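Local coordinates for malyl-CoA lyase/beta-methylmalyl-CoA lyase (Methylobacterium extorquens, PDB 5UGR), which belongs to the HpcH/HpaI aldolase/citrate lyase family of TIM-barrel proteins and holds a bound magnesium ion, at residues 14-19 and 251-256; 28-34 and 66-71; 158-163 and 222-228; 236-240 and 260-264; 242-246 and 266-270. All coordinates share one frame; numbering follows the deposited sequence.

Interaction 1 of 5, residues 14-19 and 251-256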
# COMPACT_ATOMS: atom_id res chain seq x y z
N HIS A 14 -21.18 -27.05 -3.64
CA HIS A 14 -19.81 -27.44 -3.35
C HIS A 14 -19.69 -28.08 -1.95
O HIS A 14 -18.84 -27.71 -1.14
CB HIS A 14 -18.96 -26.17 -3.47
CG HIS A 14 -17.51 -26.39 -3.60
ND1 HIS A 14 -16.68 -25.46 -4.19
CD2 HIS A 14 -16.72 -27.41 -3.22
CE1 HIS A 14 -15.45 -25.92 -4.19
NE2 HIS A 14 -15.45 -27.09 -3.58
N ARG A 15 -20.55 -29.03 -1.65
CA ARG A 15 -20.51 -29.71 -0.35
C ARG A 15 -19.34 -30.68 -0.19
O ARG A 15 -18.77 -30.84 0.90
CB ARG A 15 -21.83 -30.47 -0.11
CG ARG A 15 -23.08 -29.62 -0.13
CD ARG A 15 -24.31 -30.46 -0.25
NE ARG A 15 -24.30 -31.28 -1.44
CZ ARG A 15 -25.10 -32.32 -1.64
NH1 ARG A 15 -26.02 -32.69 -0.75
NH2 ARG A 15 -25.01 -33.00 -2.76
N SER A 16 -19.05 -31.38 -1.28
CA SER A 16 -18.06 -32.43 -1.35
C SER A 16 -17.14 -32.19 -2.51
O SER A 16 -17.59 -31.86 -3.63
CB SER A 16 -18.75 -33.81 -1.48
OG SER A 16 -19.68 -33.84 -2.55
N GLU A 17 -15.83 -32.34 -2.25
CA GLU A 17 -14.81 -32.12 -3.29
C GLU A 17 -13.91 -33.33 -3.29
O GLU A 17 -13.09 -33.52 -2.37
CB GLU A 17 -14.06 -30.83 -2.99
CG GLU A 17 -12.90 -30.51 -3.91
CD GLU A 17 -12.32 -29.10 -3.73
OE1 GLU A 17 -11.22 -28.80 -4.30
OE2 GLU A 17 -12.98 -28.29 -3.04
N LEU A 18 -14.05 -34.16 -4.34
CA LEU A 18 -13.32 -35.44 -4.40
C LEU A 18 -12.04 -35.26 -5.20
O LEU A 18 -12.07 -34.78 -6.33
CB LEU A 18 -14.20 -36.49 -5.08
CG LEU A 18 -13.59 -37.85 -5.32
CD1 LEU A 18 -13.41 -38.57 -4.00
CD2 LEU A 18 -14.47 -38.68 -6.24
N ALA A 19 -10.93 -35.69 -4.59
CA ALA A 19 -9.63 -35.71 -5.19
C ALA A 19 -9.38 -37.03 -5.89
O ALA A 19 -9.50 -38.08 -5.26
CB ALA A 19 -8.59 -35.54 -4.12
N GLU A 251 -18.53 -24.10 3.52
CA GLU A 251 -19.55 -24.57 2.60
C GLU A 251 -19.36 -25.99 2.13
O GLU A 251 -20.30 -26.55 1.56
CB GLU A 251 -19.47 -23.60 1.37
CG GLU A 251 -20.46 -23.74 0.37
CD GLU A 251 -20.54 -22.50 -0.47
OE1 GLU A 251 -21.03 -22.73 -1.58
OE2 GLU A 251 -20.21 -21.38 0.07
N GLY A 252 -18.15 -26.55 2.32
CA GLY A 252 -17.89 -27.93 1.91
C GLY A 252 -16.56 -28.42 2.38
O GLY A 252 -15.82 -27.67 3.05
N LYS A 253 -16.27 -29.69 2.08
CA LYS A 253 -15.04 -30.33 2.53
C LYS A 253 -14.59 -31.36 1.51
O LYS A 253 -15.41 -31.99 0.77
CB LYS A 253 -15.22 -31.01 3.90
CG LYS A 253 -13.96 -31.56 4.56
CD LYS A 253 -14.18 -31.98 6.00
CE LYS A 253 -12.97 -32.63 6.63
NZ LYS A 253 -11.78 -31.75 6.54
N TRP A 254 -13.25 -31.55 1.48
CA TRP A 254 -12.71 -32.56 0.62
C TRP A 254 -13.09 -33.98 1.07
O TRP A 254 -13.20 -34.27 2.25
CB TRP A 254 -11.18 -32.50 0.55
CG TRP A 254 -10.64 -31.30 -0.16
CD1 TRP A 254 -11.24 -30.07 -0.36
CD2 TRP A 254 -9.32 -31.19 -0.67
NE1 TRP A 254 -10.37 -29.23 -1.01
CE2 TRP A 254 -9.17 -29.88 -1.20
CE3 TRP A 254 -8.26 -32.06 -0.72
CZ2 TRP A 254 -7.99 -29.46 -1.77
CZ3 TRP A 254 -7.09 -31.67 -1.29
CH2 TRP A 254 -6.94 -30.36 -1.80
N ALA A 255 -13.19 -34.84 0.06
CA ALA A 255 -13.22 -36.28 0.21
C ALA A 255 -11.98 -36.84 -0.51
O ALA A 255 -11.77 -36.59 -1.70
CB ALA A 255 -14.51 -36.87 -0.36
N ILE A 256 -11.19 -37.58 0.23
CA ILE A 256 -10.02 -38.25 -0.36
C ILE A 256 -10.16 -39.77 -0.27
O ILE A 256 -9.23 -40.51 -0.63
CB ILE A 256 -8.67 -37.75 0.21
CG1 ILE A 256 -8.56 -37.96 1.71
CG2 ILE A 256 -8.41 -36.28 -0.12
CD1 ILE A 256 -7.11 -37.82 2.19
O HOH W 1 -22.59 -24.92 -1.98
O HOH W 2 -7.92 -39.32 -3.40
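Glu17 and Trp254 extend side by side in the same direction from two paired strands, and this is where residues 14-19 and 251-256 pack most tightly. CG of Glu17 sits over the face of the indole's five-membered ring, 4.2 Å from its centroid. From there the extended chain brings Glu17 CD to 3.3 Å from Trp254 NE1, with carboxylate and ring planes 38° apart; NE1 itself is hydrogen-bonded to Ser162 OG. The carboxylate is steadied by His14, whose NE2 donates to Glu17 OE2 over 2.8 Å, within the imidazole plane but from above that of the carboxylate. Four backbone bonds join the strands in parallel register: Lys253 N to Arg15 O, Glu17 N to Lys253 O, Ala255 N to Glu17 O and Ala19 N to Ala255 O. Packing is thinner on the face bearing Leu18 and Ala255, where Leu18 CD1 comes to 4.2 Å from Ala255 CB. The C-terminal end is the loose side: Ala19 and Ile256 are partly exposed, Ala19 CB and Ile256 CG2 are 4.1 Å apart, and one water spans Ala19 O and Ile256 O. Strands 16-21 and 252-255 are the first and last of eight, so their pairing closes the TIM barrel, with strand 38-42 flanking one, strand 223-226 the other, and helix 259-268 packed against Ala255 and Lys253.

Interaction 2 of 5, residues 28-34 and 66-71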
# COMPACT_ATOMS: atom_id res chain seq x y z
N MET A 28 -10.37 -42.77 -11.95
CA MET A 28 -11.13 -41.69 -12.61
C MET A 28 -12.47 -42.13 -13.15
O MET A 28 -13.50 -41.46 -12.97
CB MET A 28 -10.37 -40.93 -13.70
CG MET A 28 -9.20 -40.15 -13.14
SD MET A 28 -8.43 -39.01 -14.30
CE MET A 28 -7.49 -40.15 -15.31
N GLU A 29 -12.46 -43.29 -13.79
CA GLU A 29 -13.74 -43.84 -14.29
C GLU A 29 -14.77 -44.08 -13.18
O GLU A 29 -15.93 -43.71 -13.32
CB GLU A 29 -13.51 -45.11 -15.14
CG GLU A 29 -14.82 -45.67 -15.73
CD GLU A 29 -14.59 -46.65 -16.86
OE1 GLU A 29 -15.51 -46.79 -17.71
OE2 GLU A 29 -13.49 -47.29 -16.88
N LYS A 30 -14.33 -44.71 -12.10
CA LYS A 30 -15.20 -44.98 -10.97
C LYS A 30 -15.71 -43.66 -10.42
O LYS A 30 -16.88 -43.55 -10.05
CB LYS A 30 -14.43 -45.76 -9.92
CG LYS A 30 -15.22 -46.15 -8.67
CD LYS A 30 -14.42 -47.19 -7.86
CE LYS A 30 -14.97 -47.41 -6.44
NZ LYS A 30 -14.87 -46.22 -5.54
N SER A 31 -14.86 -42.62 -10.40
CA SER A 31 -15.30 -41.31 -9.80
C SER A 31 -16.38 -40.61 -10.57
O SER A 31 -17.17 -39.86 -9.99
CB SER A 31 -14.11 -40.37 -9.62
OG SER A 31 -13.68 -39.78 -10.83
N ALA A 32 -16.48 -40.88 -11.87
CA ALA A 32 -17.45 -40.18 -12.68
C ALA A 32 -18.87 -40.52 -12.30
O ALA A 32 -19.76 -39.68 -12.49
CB ALA A 32 -17.23 -40.47 -14.17
N ALA A 33 -19.09 -41.70 -11.72
CA ALA A 33 -20.41 -42.11 -11.27
C ALA A 33 -20.69 -41.80 -9.79
O ALA A 33 -21.73 -42.20 -9.27
CB ALA A 33 -20.57 -43.61 -11.51
N SER A 34 -19.75 -41.12 -9.12
CA SER A 34 -19.89 -40.85 -7.69
C SER A 34 -20.89 -39.73 -7.45
O SER A 34 -21.38 -39.06 -8.36
CB SER A 34 -18.56 -40.49 -7.06
OG SER A 34 -18.20 -39.17 -7.39
N LEU A 66 -15.43 -39.53 -20.56
CA LEU A 66 -16.25 -40.11 -19.50
C LEU A 66 -17.47 -39.24 -19.29
O LEU A 66 -17.52 -38.07 -19.71
CB LEU A 66 -15.44 -40.18 -18.19
CG LEU A 66 -14.28 -41.16 -18.21
CD1 LEU A 66 -13.52 -41.23 -16.89
CD2 LEU A 66 -14.70 -42.57 -18.65
N ASP A 67 -18.46 -39.81 -18.65
CA ASP A 67 -19.69 -39.07 -18.37
C ASP A 67 -19.66 -38.54 -16.95
O ASP A 67 -19.95 -39.27 -15.99
CB ASP A 67 -20.88 -40.02 -18.57
CG ASP A 67 -22.23 -39.37 -18.32
OD1 ASP A 67 -22.33 -38.16 -17.95
OD2 ASP A 67 -23.24 -40.07 -18.53
N TRP A 68 -19.42 -37.24 -16.83
CA TRP A 68 -19.28 -36.60 -15.54
C TRP A 68 -20.60 -35.98 -15.07
O TRP A 68 -20.67 -35.28 -14.01
CB TRP A 68 -18.19 -35.50 -15.60
CG TRP A 68 -16.82 -36.04 -15.96
CD1 TRP A 68 -16.23 -35.97 -17.17
CD2 TRP A 68 -15.94 -36.75 -15.12
NE1 TRP A 68 -15.04 -36.60 -17.15
CE2 TRP A 68 -14.82 -37.10 -15.90
CE3 TRP A 68 -15.98 -37.16 -13.79
CZ2 TRP A 68 -13.72 -37.76 -15.38
CZ3 TRP A 68 -14.88 -37.83 -13.28
CH2 TRP A 68 -13.76 -38.14 -14.09
N GLY A 69 -21.67 -36.16 -15.82
CA GLY A 69 -22.89 -35.50 -15.42
C GLY A 69 -22.78 -33.99 -15.31
O GLY A 69 -22.13 -33.36 -16.16
N ASN A 70 -23.46 -33.41 -14.30
CA ASN A 70 -23.41 -32.02 -14.05
C ASN A 70 -22.40 -31.67 -12.96
O ASN A 70 -22.48 -30.57 -12.37
CB ASN A 70 -24.79 -31.48 -13.69
CG ASN A 70 -24.87 -29.97 -13.70
OD1 ASN A 70 -25.55 -29.37 -12.81
ND2 ASN A 70 -24.23 -29.31 -14.63
N LYS A 71 -21.46 -32.58 -12.68
CA LYS A 71 -20.40 -32.27 -11.67
C LYS A 71 -19.58 -31.07 -12.09
O LYS A 71 -19.37 -30.83 -13.27
CB LYS A 71 -19.50 -33.49 -11.45
CG LYS A 71 -20.24 -34.67 -10.77
CD LYS A 71 -19.25 -35.80 -10.73
CE LYS A 71 -19.77 -37.02 -10.05
NZ LYS A 71 -20.87 -37.61 -10.83
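Trp68 lays one face of its indole against Ala32, in the last turn of helix 25-32. Ala32 CB stands 3.5 Å above the ring plane, displaced toward the rim, and makes a CH-pi contact 3.9 Å from the centroid of the six-membered ring. Leu66 CB lies over the same face, and its CD1 reaches across to Glu29 CA at 3.7 Å. At the edge of the indole, in its plane, Ser31 OG comes to 3.4 Å from Trp68 CZ3. With chi1 at 76°, that hydroxyl turns back along its own helix and donates to Met28 O at 2.7 Å. The indole's NE1 is hydrogen-bonded to Ala62 O in helix 52-65, which helps hold the ring.

The polar half of the contact belongs to Lys71. Its chain is straight as far as CE and then bends at chi4 (66°), bringing NZ to 2.9 Å from Ala32 O and equally to 2.9 Å from Ser34 O. A type II' turn from Trp68 to Lys71, overlapped by an Asx turn in which Asp67 OD1 accepts from Gly69 N, delivers the lysine here. Ser34 OG in turn donates to Ser31 O, in the carbonyl plane on a lone pair. The contact thereby joins the loop before strand 72-76 of the barrel to the end region of helix 25-32. One carbonyl from the last turn of the helix and one from the loop just after it are met by one ammonium group, an electrostatic match to which the helix end would probably add.

Interaction 3 of 5, residues 158-163 and 222-228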
# COMPACT_ATOMS: atom_id res chain seq x y z
N LEU A 158 -11.93 -16.02 -9.67
CA LEU A 158 -11.80 -16.71 -8.41
C LEU A 158 -13.17 -16.93 -7.77
O LEU A 158 -13.97 -16.00 -7.64
CB LEU A 158 -10.88 -15.93 -7.46
CG LEU A 158 -10.48 -16.62 -6.16
CD1 LEU A 158 -9.80 -17.95 -6.43
CD2 LEU A 158 -9.53 -15.71 -5.37
N GLU A 159 -13.42 -18.18 -7.40
CA GLU A 159 -14.66 -18.62 -6.79
C GLU A 159 -14.58 -19.20 -5.40
O GLU A 159 -15.60 -19.19 -4.68
CB GLU A 159 -15.37 -19.69 -7.64
CG GLU A 159 -15.61 -19.29 -9.07
CD GLU A 159 -16.37 -20.37 -9.86
OE1 GLU A 159 -16.27 -20.33 -11.12
OE2 GLU A 159 -17.03 -21.23 -9.21
N ALA A 160 -13.43 -19.71 -4.98
CA ALA A 160 -13.37 -20.58 -3.79
C ALA A 160 -11.93 -20.69 -3.32
O ALA A 160 -10.99 -20.55 -4.12
CB ALA A 160 -13.88 -21.97 -4.16
N MET A 161 -11.77 -20.96 -2.02
CA MET A 161 -10.47 -21.26 -1.44
C MET A 161 -10.61 -22.55 -0.63
O MET A 161 -11.60 -22.70 0.11
CB MET A 161 -9.96 -20.14 -0.51
CG MET A 161 -10.14 -18.72 -1.00
SD MET A 161 -9.44 -17.44 0.09
CE MET A 161 -8.27 -16.87 -1.10
N SER A 162 -9.62 -23.45 -0.79
CA SER A 162 -9.55 -24.64 0.03
C SER A 162 -8.41 -24.52 1.03
O SER A 162 -7.32 -24.09 0.65
CB SER A 162 -9.30 -25.89 -0.81
OG SER A 162 -10.47 -26.33 -1.52
N PHE A 163 -8.68 -24.93 2.30
CA PHE A 163 -7.67 -24.98 3.35
C PHE A 163 -6.97 -26.31 3.27
O PHE A 163 -7.50 -27.35 3.68
CB PHE A 163 -8.30 -24.72 4.68
CG PHE A 163 -7.37 -24.91 5.82
CD1 PHE A 163 -6.14 -24.27 5.81
CD2 PHE A 163 -7.67 -25.82 6.85
CE1 PHE A 163 -5.25 -24.49 6.87
CE2 PHE A 163 -6.78 -26.00 7.91
CZ PHE A 163 -5.58 -25.38 7.89
N LEU A 222 -16.36 -15.44 -1.98
CA LEU A 222 -15.88 -16.78 -2.33
C LEU A 222 -16.44 -17.87 -1.42
O LEU A 222 -16.82 -17.63 -0.30
CB LEU A 222 -14.35 -16.81 -2.23
CG LEU A 222 -13.58 -15.67 -2.88
CD1 LEU A 222 -12.08 -15.81 -2.67
CD2 LEU A 222 -13.92 -15.51 -4.34
N ARG A 223 -16.37 -19.13 -1.91
CA ARG A 223 -16.74 -20.31 -1.12
C ARG A 223 -15.56 -20.75 -0.24
O ARG A 223 -14.50 -21.04 -0.80
CB ARG A 223 -17.14 -21.46 -2.05
CG ARG A 223 -18.26 -21.16 -3.03
CD ARG A 223 -18.67 -22.39 -3.80
NE ARG A 223 -17.73 -22.86 -4.79
CZ ARG A 223 -17.64 -22.39 -6.04
NH1 ARG A 223 -16.77 -22.98 -6.90
NH2 ARG A 223 -18.37 -21.35 -6.44
N PRO A 224 -15.75 -20.86 1.09
CA PRO A 224 -14.71 -21.42 1.94
C PRO A 224 -14.89 -22.94 2.06
O PRO A 224 -15.95 -23.41 2.53
CB PRO A 224 -14.97 -20.75 3.29
CG PRO A 224 -16.34 -20.16 3.26
CD PRO A 224 -16.90 -20.34 1.88
N ILE A 225 -13.82 -23.66 1.68
CA ILE A 225 -13.84 -25.12 1.61
C ILE A 225 -12.74 -25.67 2.50
O ILE A 225 -11.59 -25.20 2.47
CB ILE A 225 -13.61 -25.63 0.15
CG1 ILE A 225 -14.57 -24.92 -0.82
CG2 ILE A 225 -13.75 -27.14 0.11
CD1 ILE A 225 -16.03 -25.14 -0.59
N ASP A 226 -13.08 -26.69 3.31
CA ASP A 226 -12.09 -27.33 4.18
C ASP A 226 -11.43 -28.46 3.43
O ASP A 226 -12.07 -29.14 2.62
CB ASP A 226 -12.81 -27.85 5.44
CG ASP A 226 -11.87 -28.24 6.56
OD1 ASP A 226 -10.75 -27.67 6.64
OD2 ASP A 226 -12.25 -29.19 7.31
N GLY A 227 -10.16 -28.71 3.74
CA GLY A 227 -9.35 -29.67 3.02
C GLY A 227 -9.46 -31.13 3.52
O GLY A 227 -10.49 -31.52 4.10
N PRO A 228 -8.41 -31.91 3.32
CA PRO A 228 -8.49 -33.35 3.52
C PRO A 228 -8.45 -33.75 4.99
O PRO A 228 -7.86 -33.03 5.81
CB PRO A 228 -7.25 -33.86 2.78
CG PRO A 228 -6.28 -32.71 2.88
CD PRO A 228 -7.11 -31.47 2.77
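Leu158 begins the strand by crossing Leu222 at about a right angle, its CD2 3.7 Å from Leu222 CD1. Glu159 follows with two kinds of bond. Its carbonyl O accepts from Arg223 N, while its OE2 receives both terminal nitrogens of the same arginine, NH1 at 2.9 Å and NH2 at 3.1 Å. OE2 lies in the guanidinium plane and is met on its anti side, with the two flat groups 77° apart. Arg12 is a second salt-bridge partner of this oxygen. A bend at chi3 (-72°) brings the guanidinium alongside Glu159. At Ala160 the backbone N is buried with no partner in the model, and its CB rests 3.9 Å from Arg223 CB. Met161 N donates to Arg223 O, and Met161 O accepts from Ile225 N at 2.9 Å, continuing the parallel ladder between neighbouring strands of the TIM barrel, here the sixth and seventh. In the conformer given, Met161 CG touches Leu222 CD1. Ser162 OG stands 3.6 Å from Ile225 CB and has Glu136 as a hydrogen-bond partner. Phe163 N donates to Ile225 O. Beside it, the Phe163 ring and the Asp226 carboxylate are nearly coplanar, 7° apart, so that Asp226 OD1 meets the ring edge 3.6 Å from Phe163 CD2; Gln210 also bonds OD1, and Lys253 holds OD2.

Interaction 4 of 5, residues 236-240 and 260-264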
# COMPACT_ATOMS: atom_id res chain seq x y z
N ASP A 236 -16.51 -40.85 12.50
CA ASP A 236 -16.91 -39.95 13.53
C ASP A 236 -16.00 -38.72 13.63
O ASP A 236 -16.47 -37.58 13.81
CB ASP A 236 -16.87 -40.63 14.89
CG ASP A 236 -17.93 -41.72 15.08
OD1 ASP A 236 -18.89 -41.84 14.32
OD2 ASP A 236 -17.77 -42.51 16.02
N GLY A 237 -14.71 -38.94 13.51
CA GLY A 237 -13.78 -37.83 13.48
C GLY A 237 -13.95 -36.94 12.25
O GLY A 237 -13.85 -35.70 12.33
N TYR A 238 -14.20 -37.55 11.08
CA TYR A 238 -14.47 -36.77 9.87
C TYR A 238 -15.67 -35.89 10.11
O TYR A 238 -15.63 -34.67 9.78
CB TYR A 238 -14.70 -37.67 8.66
CG TYR A 238 -14.90 -36.93 7.39
CD1 TYR A 238 -16.15 -36.39 7.03
CD2 TYR A 238 -13.84 -36.68 6.52
CE1 TYR A 238 -16.31 -35.65 5.86
CE2 TYR A 238 -14.02 -35.93 5.36
CZ TYR A 238 -15.24 -35.44 5.02
OH TYR A 238 -15.40 -34.67 3.88
N THR A 239 -16.76 -36.49 10.59
CA THR A 239 -18.01 -35.78 10.77
C THR A 239 -17.84 -34.65 11.79
O THR A 239 -18.36 -33.54 11.60
CB THR A 239 -19.13 -36.74 11.18
OG1 THR A 239 -19.37 -37.63 10.08
CG2 THR A 239 -20.41 -36.01 11.47
N SER A 240 -17.10 -34.90 12.88
CA SER A 240 -16.83 -33.84 13.84
C SER A 240 -16.08 -32.67 13.18
O SER A 240 -16.45 -31.50 13.35
CB SER A 240 -16.02 -34.38 15.04
OG SER A 240 -15.51 -33.33 15.83
N GLN A 260 -16.06 -40.70 2.36
CA GLN A 260 -16.20 -39.34 2.86
C GLN A 260 -17.20 -38.48 2.08
O GLN A 260 -17.68 -37.47 2.58
CB GLN A 260 -14.86 -38.66 2.94
CG GLN A 260 -13.94 -39.29 3.94
CD GLN A 260 -12.54 -38.75 3.91
OE1 GLN A 260 -12.10 -38.14 2.92
NE2 GLN A 260 -11.80 -39.01 4.97
N ILE A 261 -17.56 -38.92 0.88
CA ILE A 261 -18.49 -38.17 0.04
C ILE A 261 -19.85 -37.99 0.68
O ILE A 261 -20.34 -36.86 0.76
CB ILE A 261 -18.64 -38.82 -1.35
CG1 ILE A 261 -17.30 -38.81 -2.11
CG2 ILE A 261 -19.68 -38.10 -2.18
CD1 ILE A 261 -17.29 -39.68 -3.36
N ASP A 262 -20.45 -39.09 1.17
CA ASP A 262 -21.79 -39.00 1.76
C ASP A 262 -21.72 -38.19 3.06
O ASP A 262 -22.67 -37.46 3.40
CB ASP A 262 -22.36 -40.39 2.04
CG ASP A 262 -22.85 -41.09 0.78
OD1 ASP A 262 -22.93 -40.49 -0.31
OD2 ASP A 262 -23.12 -42.30 0.88
N LEU A 263 -20.61 -38.31 3.78
CA LEU A 263 -20.46 -37.61 5.07
C LEU A 263 -20.45 -36.09 4.83
O LEU A 263 -21.17 -35.35 5.50
CB LEU A 263 -19.24 -38.06 5.87
CG LEU A 263 -19.11 -39.52 6.21
CD1 LEU A 263 -17.80 -39.79 6.89
CD2 LEU A 263 -20.26 -39.94 7.08
N ALA A 264 -19.69 -35.64 3.82
CA ALA A 264 -19.62 -34.20 3.48
C ALA A 264 -20.95 -33.74 2.94
O ALA A 264 -21.46 -32.66 3.32
CB ALA A 264 -18.51 -33.92 2.48
O HOH W 3 -21.55 -36.70 8.19
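Tyr238 lays one side of its ring on Gln260 and Leu263, joining two outer helices of the TIM barrel, 235-248 and 259-268, which flank the last strand in sequence. The segment axes come within 10.1 Å and cross at -36°, a separation spanned by the phenol ring. Gln260 CG lies over the ring face, 4.0 Å from the centroid, in a CH-pi contact. The amide beyond it stays close, Gln260 NE2 being 3.5 Å from Tyr238 CD2, with the amide plane inclined to the ring by 31°. Leu263 approaches obliquely near the opposite ortho carbon, its CB 3.7 Å from Tyr238 CD1, and Ala264 CB stands 3.5 Å from Tyr238 OH.

The ring is carried outward from helix 235-248 by CG lying opposite the backbone N (chi1 -177°), which sends the hydroxyl past the neighbouring helix to the barrel wall, where it is hydrogen-bonded to Trp254 O. In the second shell, Ile256 N bonds Gln260 OE1 and Phe229 O bonds NE2, so both ends of the amide are fixed. On another side of helix 235-248, Ser240 packs on Leu189 of the second subunit. Next to the aromatic contact Leu263 CD2 approaches Thr239 OG1, which is hydrogen-bonded to Pro235 O of its own helix, and a water links the helices, 3.0 Å from Thr239 OG1 and 3.0 Å from Leu263 O.

Interaction 5 of 5, residues 242-246 and 266-270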
# COMPACT_ATOMS: atom_id res chain seq x y z
N ALA A 242 -15.97 -31.87 10.02
CA ALA A 242 -16.87 -31.24 9.06
C ALA A 242 -17.90 -30.35 9.75
O ALA A 242 -18.11 -29.21 9.28
CB ALA A 242 -17.56 -32.29 8.22
N ARG A 243 -18.56 -30.86 10.80
CA ARG A 243 -19.54 -30.06 11.48
C ARG A 243 -18.93 -28.84 12.15
O ARG A 243 -19.58 -27.79 12.24
CB ARG A 243 -20.32 -30.91 12.47
CG ARG A 243 -21.30 -31.86 11.79
CD ARG A 243 -21.95 -32.84 12.80
NE ARG A 243 -23.01 -33.58 12.14
CZ ARG A 243 -23.56 -34.71 12.59
NH1 ARG A 243 -24.50 -35.27 11.84
NH2 ARG A 243 -23.18 -35.28 13.74
N ARG A 244 -17.69 -28.96 12.62
CA ARG A 244 -17.02 -27.85 13.28
C ARG A 244 -16.77 -26.70 12.26
O ARG A 244 -17.15 -25.54 12.50
CB ARG A 244 -15.71 -28.29 13.95
CG ARG A 244 -14.94 -27.15 14.53
CD ARG A 244 -13.73 -27.51 15.39
NE ARG A 244 -12.67 -28.17 14.65
CZ ARG A 244 -12.44 -29.48 14.60
NH1 ARG A 244 -13.18 -30.36 15.27
NH2 ARG A 244 -11.42 -29.92 13.89
N CYS A 245 -16.22 -27.01 11.08
CA CYS A 245 -16.02 -25.92 10.13
C CYS A 245 -17.34 -25.46 9.53
O CYS A 245 -17.47 -24.28 9.22
CB CYS A 245 -15.00 -26.28 9.10
SG CYS A 245 -15.43 -27.46 7.87
N ALA A 246 -18.30 -26.35 9.37
CA ALA A 246 -19.63 -25.90 8.89
C ALA A 246 -20.23 -24.89 9.84
O ALA A 246 -20.91 -23.93 9.40
CB ALA A 246 -20.55 -27.09 8.72
N GLU A 266 -23.90 -34.79 3.57
CA GLU A 266 -24.91 -34.66 4.63
C GLU A 266 -24.66 -33.42 5.50
O GLU A 266 -25.58 -32.67 5.81
CB GLU A 266 -24.90 -35.91 5.53
CG GLU A 266 -25.89 -35.79 6.69
CD GLU A 266 -26.37 -37.15 7.23
OE1 GLU A 266 -25.51 -37.99 7.60
OE2 GLU A 266 -27.62 -37.36 7.28
N VAL A 267 -23.39 -33.21 5.91
CA VAL A 267 -23.10 -32.13 6.84
C VAL A 267 -23.35 -30.77 6.20
O VAL A 267 -23.93 -29.89 6.87
CB VAL A 267 -21.64 -32.22 7.32
CG1 VAL A 267 -21.19 -30.93 7.99
CG2 VAL A 267 -21.49 -33.39 8.27
N PHE A 268 -22.96 -30.59 4.93
CA PHE A 268 -22.98 -29.27 4.30
C PHE A 268 -24.26 -28.97 3.50
O PHE A 268 -24.35 -27.92 2.85
CB PHE A 268 -21.73 -29.08 3.43
CG PHE A 268 -20.45 -29.05 4.23
CD1 PHE A 268 -20.07 -27.91 4.90
CD2 PHE A 268 -19.67 -30.16 4.35
CE1 PHE A 268 -18.90 -27.89 5.64
CE2 PHE A 268 -18.50 -30.15 5.08
CZ PHE A 268 -18.12 -29.01 5.77
N THR A 269 -25.24 -29.87 3.55
CA THR A 269 -26.58 -29.53 3.09
C THR A 269 -27.10 -28.36 3.97
O THR A 269 -27.08 -28.46 5.18
CB THR A 269 -27.44 -30.77 3.18
OG1 THR A 269 -26.97 -31.70 2.20
CG2 THR A 269 -28.91 -30.44 2.85
N PRO A 270 -27.60 -27.27 3.37
CA PRO A 270 -28.16 -26.19 4.23
C PRO A 270 -29.41 -26.64 4.97
O PRO A 270 -30.13 -27.52 4.48
CB PRO A 270 -28.47 -25.06 3.24
CG PRO A 270 -28.49 -25.69 1.90
CD PRO A 270 -27.62 -26.91 1.95
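A chi1 of -65° places CG of Phe268 opposite its own carbonyl carbon, and chi2 of -79° turns the ring so that its far end meets Ala242, Cys245 and Ala246. For Val267, chi1 of 165° sets CG1 opposite the backbone N, 3.9 Å above the centre of the Phe268 ring, so that Val267 covers one face of its neighbour's ring. Cys245 SG comes to the ring from its rim, lying in the ring plane 5.1 Å from the centroid and 3.7 Å from Phe268 CZ, a sulfur-aromatic contact made at the edge. Ala246 CB touches Phe268 CE1 at 3.6 Å, and Ala242 contributes both its CB, near CE2, and its backbone O, 3.5 Å from Phe268 CZ.

Val267 works with both branches. CG1 reaches Ala242 CB at 3.9 Å and also Ala246 CB, whereas CG2 meets CG of Arg243, an exposed residue whose extended chain, in the conformer given, crosses it obliquely. The contact joins two outer helices of the TIM barrel, 235-248 and the last turn of 259-268, above strand 252-255, where Lys253 packs on both Ala242 and Phe268. It also borders the subunit interface: Val267 O is hydrogen-bonded to Arg175 of the second subunit, and Ala246 packs on the same arginine. No hydrogen bond spans the two segments, so cohesion here comes from close apolar packing, to which the sulfur of Cys245 may add a weak electrostatic attraction for the slightly positive C-H rim of the ring.

How the interactions relate
Interactions 1 and 3 are strand pairings separated by one, that of 223-226 with 252-255; their centres are 9 Å apart, and a salt bridge of 2.7 Å between Lys253 NZ and Asp226 OD2 links them. Of the two, interaction 1 comes closer to the magnesium bound by Asp45, Glu140 and Asp167: the side chain of Trp254 is about 6 Å from the ion, that of Pro228 in interaction 3 about 8 Å. Interactions 4 and 5 join the same two helices, the centres of the two contacts being 9 Å apart, and back onto the wall at Tyr238 OH to Trp254 O (2.8 Å) and at Phe268 beside Lys253. Interaction 2 is peripheral, reaching interaction 1 where Leu18 CD2 packs 3.8 Å from Ser31 CB.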